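Local coordinates for conserved exported protein (Bacteroides fragilis, PDB 3CLW) that probably hydrolyses O-glycosidic bonds, although its substrate is not established, at residues A74-V85 against Y134-V143; F402-I412 against I429-T440. All coordinates share one frame; numbering follows the deposited sequence.

Interaction 1 (A74-V85 against Y134-V143); sequences AGSYENREAKEV and YFMTRSASTV
Glu84 sends its carboxylate across to Thr142, where polar groups of both segments converge on it. The backbone N of Thr142 binds Glu84 OE2 at 3.0 Å in a nearly straight bond (168°), arriving from above the carboxylate plane. The same oxygen takes Asn79 ND2 at 2.7 Å on its anti lone pair. Glu84 OE1 accepts from Val85 N and from the Thr142 hydroxyl, the latter so closely that its exact length is doubtful. Even without that contact, three N-H donors hold the carboxylate in its rotation.

Asn79 ND2 also donates to Ala140 O, 3.1 Å away, so its amide bridges Glu84 and the facing backbone. With CG anti to the backbone N (chi1 -165°), that amide lies over the Tyr134 ring, the two planes only 12° apart, and Asn79 CB sits 3.5 Å from the ring centroid in a CH-pi contact. Phe135 covers the opposite face, so the tyrosine is sandwiched; its own backbone N is tied to Ala74 O at 2.9 Å.

Farther along, Ser141 OG donates to Lys83 O (2.9 Å) while accepting from Val143 N in an ST turn, and a water bridges Lys83 O and Val143 O. Packing completes the contact: the Thr142 methyl CG2 rests 3.6 Å from Ala74 CB, and Val143 CG2 faces Val85 CG2. Ser76 turns its hydroxyl to Glu198.

Both segments belong to loops that follow neighbouring parallel strands, 68-71 and 125-128, and precede helices: consecutive beta-alpha loops, as in the TIM barrel of glycoside hydrolase family 30.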
loop_
_atom_site.group_PDB
_atom_site.type_symbol
_atom_site.label_atom_id
_atom_site.label_comp_id
_atom_site.label_asym_id
_atom_site.label_seq_id
_atom_site.Cartn_x
_atom_site.Cartn_y
_atom_site.Cartn_z
ATOM N N ALA A 74 19.015 -4.702 -4.095
ATOM C CA ALA A 74 19.901 -3.985 -4.998
ATOM C C ALA A 74 21.327 -4.275 -4.562
ATOM O O ALA A 74 22.282 -3.785 -5.169
ATOM C CB ALA A 74 19.596 -2.478 -4.940
ATOM N N GLY A 75 21.466 -5.068 -3.488
ATOM C CA GLY A 75 22.757 -5.576 -3.056
ATOM C C GLY A 75 23.568 -4.654 -2.166
ATOM O O GLY A 75 24.792 -4.740 -2.120
ATOM N N SER A 76 22.909 -3.764 -1.450
ATOM C CA SER A 76 23.632 -2.960 -0.497
ATOM C C SER A 76 24.252 -3.850 0.615
ATOM O O SER A 76 25.170 -3.440 1.298
ATOM C CB SER A 76 22.719 -1.896 0.107
ATOM O OG SER A 76 21.541 -2.460 0.620
ATOM N N TYR A 77 23.762 -5.073 0.756
ATOM C CA TYR A 77 24.356 -6.023 1.681
ATOM C C TYR A 77 25.690 -6.578 1.163
ATOM O O TYR A 77 26.688 -6.538 1.880
ATOM C CB TYR A 77 23.382 -7.166 2.028
ATOM C CG TYR A 77 24.029 -8.239 2.889
ATOM C CD1 TYR A 77 24.106 -8.084 4.274
ATOM C CD2 TYR A 77 24.588 -9.395 2.316
ATOM C CE1 TYR A 77 24.696 -9.048 5.080
ATOM C CE2 TYR A 77 25.190 -10.350 3.104
ATOM C CZ TYR A 77 25.244 -10.173 4.510
ATOM O OH TYR A 77 25.839 -11.143 5.347
ATOM N N GLU A 78 25.726 -7.124 -0.057
ATOM C CA GLU A 78 27.018 -7.567 -0.642
ATOM C C GLU A 78 28.030 -6.403 -0.744
ATOM O O GLU A 78 29.220 -6.623 -0.668
ATOM C CB GLU A 78 26.839 -8.159 -2.053
ATOM C CG GLU A 78 26.130 -9.504 -2.132
ATOM C CD GLU A 78 24.613 -9.363 -2.259
ATOM O OE1 GLU A 78 24.072 -8.265 -1.930
ATOM O OE2 GLU A 78 23.968 -10.352 -2.696
ATOM N N ASN A 79 27.538 -5.181 -0.944
ATOM C CA ASN A 79 28.379 -4.023 -1.238
ATOM C C ASN A 79 28.622 -3.216 0.027
ATOM O O ASN A 79 29.018 -2.064 -0.048
ATOM C CB ASN A 79 27.673 -3.117 -2.263
ATOM C CG ASN A 79 28.598 -2.089 -2.893
ATOM O OD1 ASN A 79 29.727 -2.384 -3.241
ATOM N ND2 ASN A 79 28.083 -0.910 -3.118
ATOM N N ARG A 80 28.387 -3.818 1.193
ATOM C CA ARG A 80 28.316 -3.018 2.412
ATOM C C ARG A 80 29.621 -2.333 2.868
ATOM O O ARG A 80 29.544 -1.361 3.614
ATOM C CB ARG A 80 27.625 -3.784 3.554
ATOM C CG ARG A 80 28.428 -4.858 4.240
ATOM C CD ARG A 80 27.482 -5.782 5.008
ATOM N NE ARG A 80 28.171 -6.948 5.566
ATOM C CZ ARG A 80 28.438 -8.064 4.894
ATOM N NH1 ARG A 80 29.089 -9.075 5.491
ATOM N NH2 ARG A 80 28.063 -8.178 3.625
ATOM N N GLU A 81 30.784 -2.828 2.418
ATOM C CA GLU A 81 32.088 -2.195 2.719
ATOM C C GLU A 81 32.294 -0.862 1.973
ATOM O O GLU A 81 33.248 -0.127 2.280
ATOM C CB GLU A 81 33.260 -3.148 2.410
ATOM C CG GLU A 81 33.381 -4.351 3.345
ATOM C CD GLU A 81 34.507 -5.339 2.960
ATOM O OE1 GLU A 81 35.473 -4.954 2.268
ATOM O OE2 GLU A 81 34.436 -6.530 3.367
ATOM N N ALA A 82 31.412 -0.566 0.997
ATOM C CA ALA A 82 31.429 0.674 0.230
ATOM C C ALA A 82 30.746 1.768 1.039
ATOM O O ALA A 82 30.412 1.532 2.202
ATOM C CB ALA A 82 30.703 0.471 -1.132
ATOM N N LYS A 83 30.510 2.938 0.437
ATOM C CA LYS A 83 29.689 3.982 1.079
ATOM C C LYS A 83 28.216 3.632 0.861
ATOM O O LYS A 83 27.562 4.163 -0.036
ATOM C CB LYS A 83 29.995 5.394 0.546
ATOM C CG LYS A 83 31.493 5.711 0.499
ATOM C CD LYS A 83 31.846 7.205 0.321
ATOM C CE LYS A 83 33.370 7.383 0.648
ATOM N NZ LYS A 83 33.926 8.777 0.350
ATOM N N GLU A 84 27.723 2.704 1.677
ATOM C CA GLU A 84 26.423 2.065 1.444
ATOM C C GLU A 84 25.415 2.361 2.552
ATOM O O GLU A 84 25.682 3.175 3.441
ATOM C CB GLU A 84 26.621 0.555 1.307
ATOM C CG GLU A 84 26.847 0.081 -0.123
ATOM C CD GLU A 84 25.561 0.125 -0.990
ATOM O OE1 GLU A 84 24.511 0.596 -0.515
ATOM O OE2 GLU A 84 25.606 -0.300 -2.162
ATOM N N VAL A 85 24.252 1.711 2.487
ATOM C CA VAL A 85 23.272 1.737 3.578
ATOM C C VAL A 85 24.006 1.515 4.902
ATOM O O VAL A 85 24.831 0.586 5.034
ATOM C CB VAL A 85 22.175 0.650 3.362
ATOM C CG1 VAL A 85 21.149 0.625 4.506
ATOM C CG2 VAL A 85 21.475 0.877 2.011
ATOM N N TYR A 134 23.827 -2.336 -7.178
ATOM C CA TYR A 134 24.895 -1.367 -6.932
ATOM C C TYR A 134 25.861 -1.176 -8.121
ATOM O O TYR A 134 26.272 -0.062 -8.413
ATOM C CB TYR A 134 25.655 -1.662 -5.635
ATOM C CG TYR A 134 26.367 -2.964 -5.596
ATOM C CD1 TYR A 134 25.681 -4.159 -5.273
ATOM C CD2 TYR A 134 27.724 -3.040 -5.851
ATOM C CE1 TYR A 134 26.332 -5.369 -5.220
ATOM C CE2 TYR A 134 28.380 -4.273 -5.822
ATOM C CZ TYR A 134 27.689 -5.417 -5.499
ATOM O OH TYR A 134 28.355 -6.646 -5.437
ATOM N N PHE A 135 26.211 -2.266 -8.778
ATOM C CA PHE A 135 27.194 -2.273 -9.844
ATOM C C PHE A 135 26.717 -1.658 -11.169
ATOM O O PHE A 135 27.510 -1.528 -12.102
ATOM C CB PHE A 135 27.722 -3.708 -10.073
ATOM C CG PHE A 135 26.637 -4.765 -10.132
ATOM C CD1 PHE A 135 26.273 -5.473 -8.983
ATOM C CD2 PHE A 135 25.978 -5.051 -11.341
ATOM C CE1 PHE A 135 25.294 -6.439 -9.029
ATOM C CE2 PHE A 135 24.992 -6.017 -11.388
ATOM C CZ PHE A 135 24.648 -6.703 -10.228
ATOM N N MET A 136 25.437 -1.293 -11.254
ATOM C CA MET A 136 24.846 -0.668 -12.438
ATOM C C MET A 136 24.735 0.829 -12.208
ATOM O O MET A 136 24.333 1.553 -13.096
ATOM C CB MET A 136 23.397 -1.163 -12.665
ATOM C CG MET A 136 23.247 -2.586 -13.209
ATOM S SD MET A 136 21.610 -2.936 -13.923
ATOM C CE MET A 136 21.862 -4.651 -13.978
ATOM N N THR A 137 24.993 1.278 -10.987
ATOM C CA THR A 137 24.661 2.659 -10.626
ATOM C C THR A 137 25.807 3.602 -10.991
ATOM O O THR A 137 26.896 3.138 -11.331
ATOM C CB THR A 137 24.362 2.776 -9.136
ATOM O OG1 THR A 137 25.536 2.423 -8.400
ATOM C CG2 THR A 137 23.199 1.854 -8.739
ATOM N N ARG A 138 25.531 4.911 -10.989
ATOM C CA ARG A 138 26.564 5.924 -11.217
ATOM C C ARG A 138 27.532 6.038 -10.013
ATOM O O ARG A 138 28.723 6.256 -10.200
ATOM C CB ARG A 138 25.942 7.281 -11.610
ATOM C CG ARG A 138 25.395 7.291 -13.069
ATOM C CD ARG A 138 24.862 8.627 -13.558
ATOM N NE ARG A 138 23.739 9.136 -12.754
ATOM C CZ ARG A 138 23.844 10.092 -11.823
ATOM N NH1 ARG A 138 25.010 10.659 -11.574
ATOM N NH2 ARG A 138 22.775 10.502 -11.145
ATOM N N SER A 139 27.019 5.833 -8.793
ATOM C CA SER A 139 27.799 6.022 -7.585
ATOM C C SER A 139 28.514 4.760 -7.105
ATOM O O SER A 139 29.233 4.790 -6.099
ATOM C CB SER A 139 26.936 6.635 -6.486
ATOM O OG SER A 139 25.874 5.777 -6.127
ATOM N N ALA A 140 28.340 3.670 -7.845
ATOM C CA ALA A 140 28.773 2.321 -7.439
ATOM C C ALA A 140 28.184 1.880 -6.069
ATOM O O ALA A 140 28.829 1.156 -5.292
ATOM C CB ALA A 140 30.292 2.199 -7.453
ATOM N N SER A 141 26.959 2.312 -5.798
ATOM C CA SER A 141 26.333 2.075 -4.527
ATOM C C SER A 141 24.820 2.305 -4.662
ATOM O O SER A 141 24.354 3.008 -5.554
ATOM C CB SER A 141 26.941 2.994 -3.474
ATOM O OG SER A 141 26.167 2.986 -2.299
ATOM N N THR A 142 24.049 1.660 -3.788
ATOM C CA THR A 142 22.606 1.912 -3.731
ATOM C C THR A 142 22.342 3.279 -3.073
ATOM O O THR A 142 21.231 3.826 -3.157
ATOM C CB THR A 142 21.894 0.809 -2.952
ATOM O OG1 THR A 142 22.272 0.898 -1.580
ATOM C CG2 THR A 142 22.277 -0.578 -3.467
ATOM N N VAL A 143 23.364 3.826 -2.402
ATOM C CA VAL A 143 23.301 5.221 -1.969
ATOM C C VAL A 143 23.893 6.132 -3.060
ATOM O O VAL A 143 25.100 6.109 -3.345
ATOM C CB VAL A 143 23.923 5.439 -0.563
ATOM C CG1 VAL A 143 23.663 6.880 -0.074
ATOM C CG2 VAL A 143 23.348 4.396 0.456
HETATM O O HOH W 1 27.495 6.301 -2.068
#

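Interaction 2 (F402-I412 against I429-T440)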
loop_
_atom_site.group_PDB
_atom_site.type_symbol
_atom_site.label_atom_id
_atom_site.label_comp_id
_atom_site.label_asym_id
_atom_site.label_seq_id
_atom_site.Cartn_x
_atom_site.Cartn_y
_atom_site.Cartn_z
ATOM N N PHE A 402 -13.058 -7.739 4.047
ATOM C CA PHE A 402 -14.390 -7.795 3.438
ATOM C C PHE A 402 -14.492 -7.222 1.985
ATOM O O PHE A 402 -15.328 -7.654 1.180
ATOM C CB PHE A 402 -15.354 -7.068 4.368
ATOM C CG PHE A 402 -15.483 -7.710 5.728
ATOM C CD1 PHE A 402 -16.246 -8.867 5.890
ATOM C CD2 PHE A 402 -14.823 -7.168 6.838
ATOM C CE1 PHE A 402 -16.377 -9.467 7.141
ATOM C CE2 PHE A 402 -14.932 -7.758 8.080
ATOM C CZ PHE A 402 -15.711 -8.923 8.236
ATOM N N VAL A 403 -13.626 -6.268 1.662
ATOM C CA VAL A 403 -13.591 -5.656 0.323
ATOM C C VAL A 403 -12.581 -6.387 -0.575
ATOM O O VAL A 403 -11.393 -6.079 -0.577
ATOM C CB VAL A 403 -13.330 -4.106 0.378
ATOM C CG1 VAL A 403 -13.533 -3.479 -1.020
ATOM C CG2 VAL A 403 -14.289 -3.425 1.364
ATOM N N ARG A 404 -13.072 -7.365 -1.316
ATOM C CA ARG A 404 -12.222 -8.340 -2.022
ATOM C C ARG A 404 -11.954 -7.970 -3.493
ATOM O O ARG A 404 -12.759 -7.263 -4.107
ATOM C CB ARG A 404 -12.904 -9.715 -1.991
ATOM C CG ARG A 404 -13.143 -10.308 -0.625
ATOM C CD ARG A 404 -11.988 -11.226 -0.261
ATOM N NE ARG A 404 -11.123 -10.546 0.649
ATOM C CZ ARG A 404 -9.971 -11.009 1.084
ATOM N NH1 ARG A 404 -9.451 -12.144 0.643
ATOM N NH2 ARG A 404 -9.304 -10.255 1.928
ATOM N N PRO A 405 -10.840 -8.460 -4.066
ATOM C CA PRO A 405 -10.517 -8.173 -5.483
ATOM C C PRO A 405 -11.695 -8.419 -6.409
ATOM O O PRO A 405 -12.304 -9.463 -6.351
ATOM C CB PRO A 405 -9.397 -9.172 -5.803
ATOM C CG PRO A 405 -8.703 -9.360 -4.490
ATOM C CD PRO A 405 -9.791 -9.273 -3.422
ATOM N N GLY A 406 -12.021 -7.461 -7.254
ATOM C CA GLY A 406 -13.087 -7.669 -8.241
ATOM C C GLY A 406 -14.377 -6.966 -7.852
ATOM O O GLY A 406 -15.217 -6.729 -8.697
ATOM N N MET A 407 -14.528 -6.627 -6.567
ATOM C CA MET A 407 -15.719 -5.938 -6.103
ATOM C C MET A 407 -15.692 -4.554 -6.700
ATOM O O MET A 407 -14.629 -4.010 -6.975
ATOM C CB MET A 407 -15.760 -5.826 -4.576
ATOM C CG MET A 407 -16.222 -7.101 -3.836
ATOM S SD MET A 407 -16.549 -6.747 -2.098
ATOM C CE MET A 407 -17.183 -8.324 -1.616
ATOM N N LYS A 408 -16.857 -3.958 -6.875
ATOM C CA LYS A 408 -16.883 -2.579 -7.302
ATOM C C LYS A 408 -17.449 -1.713 -6.204
ATOM O O LYS A 408 -18.337 -2.143 -5.486
ATOM C CB LYS A 408 -17.647 -2.475 -8.618
ATOM C CG LYS A 408 -16.831 -3.168 -9.702
ATOM C CD LYS A 408 -17.486 -3.181 -11.039
ATOM C CE LYS A 408 -16.505 -3.688 -12.082
ATOM N NZ LYS A 408 -17.232 -4.577 -13.045
ATOM N N ARG A 409 -16.879 -0.528 -6.038
ATOM C CA ARG A 409 -17.482 0.485 -5.212
ATOM C C ARG A 409 -18.804 0.946 -5.858
ATOM O O ARG A 409 -18.888 1.113 -7.070
ATOM C CB ARG A 409 -16.547 1.680 -5.014
ATOM C CG ARG A 409 -17.043 2.611 -3.955
ATOM C CD ARG A 409 -16.052 3.676 -3.619
ATOM N NE ARG A 409 -15.975 4.709 -4.648
ATOM C CZ ARG A 409 -16.666 5.852 -4.623
ATOM N NH1 ARG A 409 -17.529 6.082 -3.648
ATOM N NH2 ARG A 409 -16.509 6.763 -5.577
ATOM N N ILE A 410 -19.827 1.124 -5.031
ATOM C CA ILE A 410 -21.156 1.530 -5.502
ATOM C C ILE A 410 -21.580 2.711 -4.659
ATOM O O ILE A 410 -20.925 3.025 -3.656
ATOM C CB ILE A 410 -22.178 0.373 -5.435
ATOM C CG1 ILE A 410 -22.301 -0.185 -3.996
ATOM C CG2 ILE A 410 -21.776 -0.724 -6.392
ATOM C CD1 ILE A 410 -23.209 -1.377 -3.875
ATOM N N ALA A 411 -22.641 3.394 -5.083
ATOM C CA ALA A 411 -23.114 4.595 -4.393
ATOM C C ALA A 411 -23.790 4.283 -3.049
ATOM O O ALA A 411 -24.537 3.306 -2.917
ATOM C CB ALA A 411 -24.089 5.378 -5.303
ATOM N N ILE A 412 -23.531 5.130 -2.065
ATOM C CA ILE A 412 -24.275 5.117 -0.803
ATOM C C ILE A 412 -24.412 6.587 -0.379
ATOM O O ILE A 412 -23.459 7.214 0.038
ATOM C CB ILE A 412 -23.623 4.199 0.302
ATOM C CG1 ILE A 412 -24.357 4.337 1.653
ATOM C CG2 ILE A 412 -22.128 4.512 0.487
ATOM C CD1 ILE A 412 -24.064 3.243 2.689
ATOM N N ILE A 429 -18.637 6.872 5.146
ATOM C CA ILE A 429 -19.215 5.600 4.842
ATOM C C ILE A 429 -19.206 5.381 3.339
ATOM O O ILE A 429 -19.408 6.317 2.569
ATOM C CB ILE A 429 -20.607 5.456 5.522
ATOM C CG1 ILE A 429 -21.310 4.162 5.110
ATOM C CG2 ILE A 429 -21.451 6.624 5.191
ATOM C CD1 ILE A 429 -22.491 3.824 5.995
ATOM N N SER A 430 -18.927 4.132 2.948
ATOM C CA SER A 430 -18.746 3.733 1.546
ATOM C C SER A 430 -19.217 2.300 1.414
ATOM O O SER A 430 -19.256 1.579 2.405
ATOM C CB SER A 430 -17.261 3.858 1.120
ATOM O OG SER A 430 -16.389 3.103 1.976
ATOM N N SER A 431 -19.589 1.892 0.200
ATOM C CA SER A 431 -20.081 0.535 -0.047
ATOM C C SER A 431 -19.467 -0.109 -1.276
ATOM O O SER A 431 -18.999 0.591 -2.170
ATOM C CB SER A 431 -21.612 0.520 -0.148
ATOM O OG SER A 431 -22.195 1.024 1.033
ATOM N N TYR A 432 -19.475 -1.441 -1.321
ATOM C CA TYR A 432 -18.746 -2.203 -2.348
ATOM C C TYR A 432 -19.524 -3.448 -2.525
ATOM O O TYR A 432 -20.138 -3.885 -1.584
ATOM C CB TYR A 432 -17.297 -2.570 -1.896
ATOM C CG TYR A 432 -16.566 -1.366 -1.411
ATOM C CD1 TYR A 432 -15.703 -0.677 -2.246
ATOM C CD2 TYR A 432 -16.780 -0.876 -0.134
ATOM C CE1 TYR A 432 -15.097 0.466 -1.831
ATOM C CE2 TYR A 432 -16.159 0.268 0.308
ATOM C CZ TYR A 432 -15.324 0.937 -0.550
ATOM O OH TYR A 432 -14.691 2.068 -0.128
ATOM N N THR A 433 -19.492 -4.032 -3.714
ATOM C CA THR A 433 -20.218 -5.286 -3.949
ATOM C C THR A 433 -19.584 -6.193 -5.004
ATOM O O THR A 433 -18.920 -5.728 -5.921
ATOM C CB THR A 433 -21.717 -5.057 -4.319
ATOM O OG1 THR A 433 -22.401 -6.320 -4.357
ATOM C CG2 THR A 433 -21.873 -4.384 -5.669
ATOM N N ASP A 434 -19.812 -7.487 -4.868
ATOM C CA ASP A 434 -19.521 -8.426 -5.940
ATOM C C ASP A 434 -20.809 -9.006 -6.553
ATOM O O ASP A 434 -20.766 -10.007 -7.268
ATOM C CB ASP A 434 -18.633 -9.569 -5.418
ATOM C CG ASP A 434 -19.315 -10.407 -4.316
ATOM O OD1 ASP A 434 -20.370 -10.002 -3.767
ATOM O OD2 ASP A 434 -18.767 -11.482 -3.989
ATOM N N GLY A 435 -21.946 -8.387 -6.256
ATOM C CA GLY A 435 -23.232 -8.907 -6.685
ATOM C C GLY A 435 -23.811 -10.024 -5.817
ATOM O O GLY A 435 -24.914 -10.498 -6.091
ATOM N N LYS A 436 -23.074 -10.459 -4.794
ATOM C CA LYS A 436 -23.559 -11.503 -3.875
ATOM C C LYS A 436 -23.613 -10.984 -2.437
ATOM O O LYS A 436 -24.488 -11.380 -1.676
ATOM C CB LYS A 436 -22.672 -12.760 -3.912
ATOM C CG LYS A 436 -22.645 -13.532 -5.231
ATOM C CD LYS A 436 -21.317 -14.283 -5.350
ATOM C CE LYS A 436 -20.731 -14.207 -6.777
ATOM N NZ LYS A 436 -21.079 -15.406 -7.637
ATOM N N GLU A 437 -22.636 -10.149 -2.081
ATOM C CA GLU A 437 -22.530 -9.470 -0.791
ATOM C C GLU A 437 -22.516 -7.983 -1.058
ATOM O O GLU A 437 -21.923 -7.549 -2.050
ATOM C CB GLU A 437 -21.182 -9.802 -0.114
ATOM C CG GLU A 437 -21.274 -10.835 1.003
ATOM C CD GLU A 437 -19.921 -11.203 1.649
ATOM O OE1 GLU A 437 -19.800 -12.353 2.116
ATOM O OE2 GLU A 437 -18.993 -10.359 1.734
ATOM N N VAL A 438 -23.121 -7.202 -0.167
ATOM C CA VAL A 438 -22.886 -5.768 -0.148
ATOM C C VAL A 438 -22.193 -5.436 1.179
ATOM O O VAL A 438 -22.698 -5.771 2.257
ATOM C CB VAL A 438 -24.175 -4.937 -0.403
ATOM C CG1 VAL A 438 -23.894 -3.421 -0.367
ATOM C CG2 VAL A 438 -24.765 -5.298 -1.749
ATOM N N VAL A 439 -21.017 -4.795 1.060
ATOM C CA VAL A 439 -20.129 -4.480 2.166
ATOM C C VAL A 439 -20.109 -2.973 2.381
ATOM O O VAL A 439 -19.808 -2.210 1.474
ATOM C CB VAL A 439 -18.667 -4.979 1.867
ATOM C CG1 VAL A 439 -17.666 -4.498 2.939
ATOM C CG2 VAL A 439 -18.621 -6.510 1.678
ATOM N N THR A 440 -20.439 -2.544 3.582
ATOM C CA THR A 440 -20.449 -1.133 3.911
ATOM C C THR A 440 -19.507 -0.866 5.100
ATOM O O THR A 440 -19.505 -1.599 6.088
ATOM C CB THR A 440 -21.898 -0.682 4.189
ATOM O OG1 THR A 440 -22.692 -0.966 3.025
ATOM C CG2 THR A 440 -21.967 0.773 4.475
HETATM O O HOH W 2 -16.286 -10.258 1.915
HETATM O O HOH W 3 -19.256 4.176 -1.847
#
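This is an antiparallel sheet contact, in which strand 408-412 pairs with the first strand of the 429-440 beta hairpin; it is consistent with the beta-sandwich side domain that accompanies the barrel in family 30 hydrolases. The short strand segments are strongly twisted, their directions 131° apart. Lys408 and Thr433 form a hydrogen-bonded pair, with Lys408 N to Thr433 O at 2.9 Å and Thr433 N to Lys408 O at 2.8 Å. Farther on, Ile410 N donates to Ser431 O, but the return link runs through a water that accepts from Ser431 N and donates to Ile410 O.

Side chains alternate between the two faces. On one, Tyr432 is the centrepiece: Val403 CG1 lies over its ring, 4.1 Å from the centroid, while the aliphatic part of Arg409 passes obliquely beside CE1, and Leu346 of helix 328-347 also touches it. The arginine then turns away, chi3 75°, to reach Gln17 with NE. The tyrosine hydroxyl is hydrogen-bonded to Ser430 OG.

On the other face, Ile410 places CG1 between its backbone N and carbonyl carbon (chi1 58°), which leaves both CG2 and CD1 against the Thr433 methyl CG2. Ile412 CD1 meets Thr440 CG2 tip to tip at 3.7 Å and also touches Ile429 CD1.

Beside the hairpin turn, the extended Met407 chain runs past Asp434 until CE reaches Val439 CG2 at 4.0 Å. Asp434 OD1 receives Lys436 N and Glu437 N, which braces the turn. One water joins the start of 402-412 to the residue just before strand 438-440, donating to Phe402 O at 2.9 Å and to Glu437 OE2 at 2.7 Å.

In the fold
From the N terminus, the chain passes through strand 6-25, which supplies the first barrel strand, and strand 68-71; interaction 1 then closes a loop of 48 residues that contains helix 108-119 and strand 125-128, so two successive barrel loops are joined. The chain then completes the remaining barrel strands before interaction 2 closes a shorter loop of 16 residues, which carries helix 420-423. The two contacts follow in series, neither enclosing nor crossing the other, with centres about 45 Å apart on opposite sides of the chain's centre. Strand 6-25 pairs with both 353-356 and 408-414, linking the barrel to the region of interaction 2.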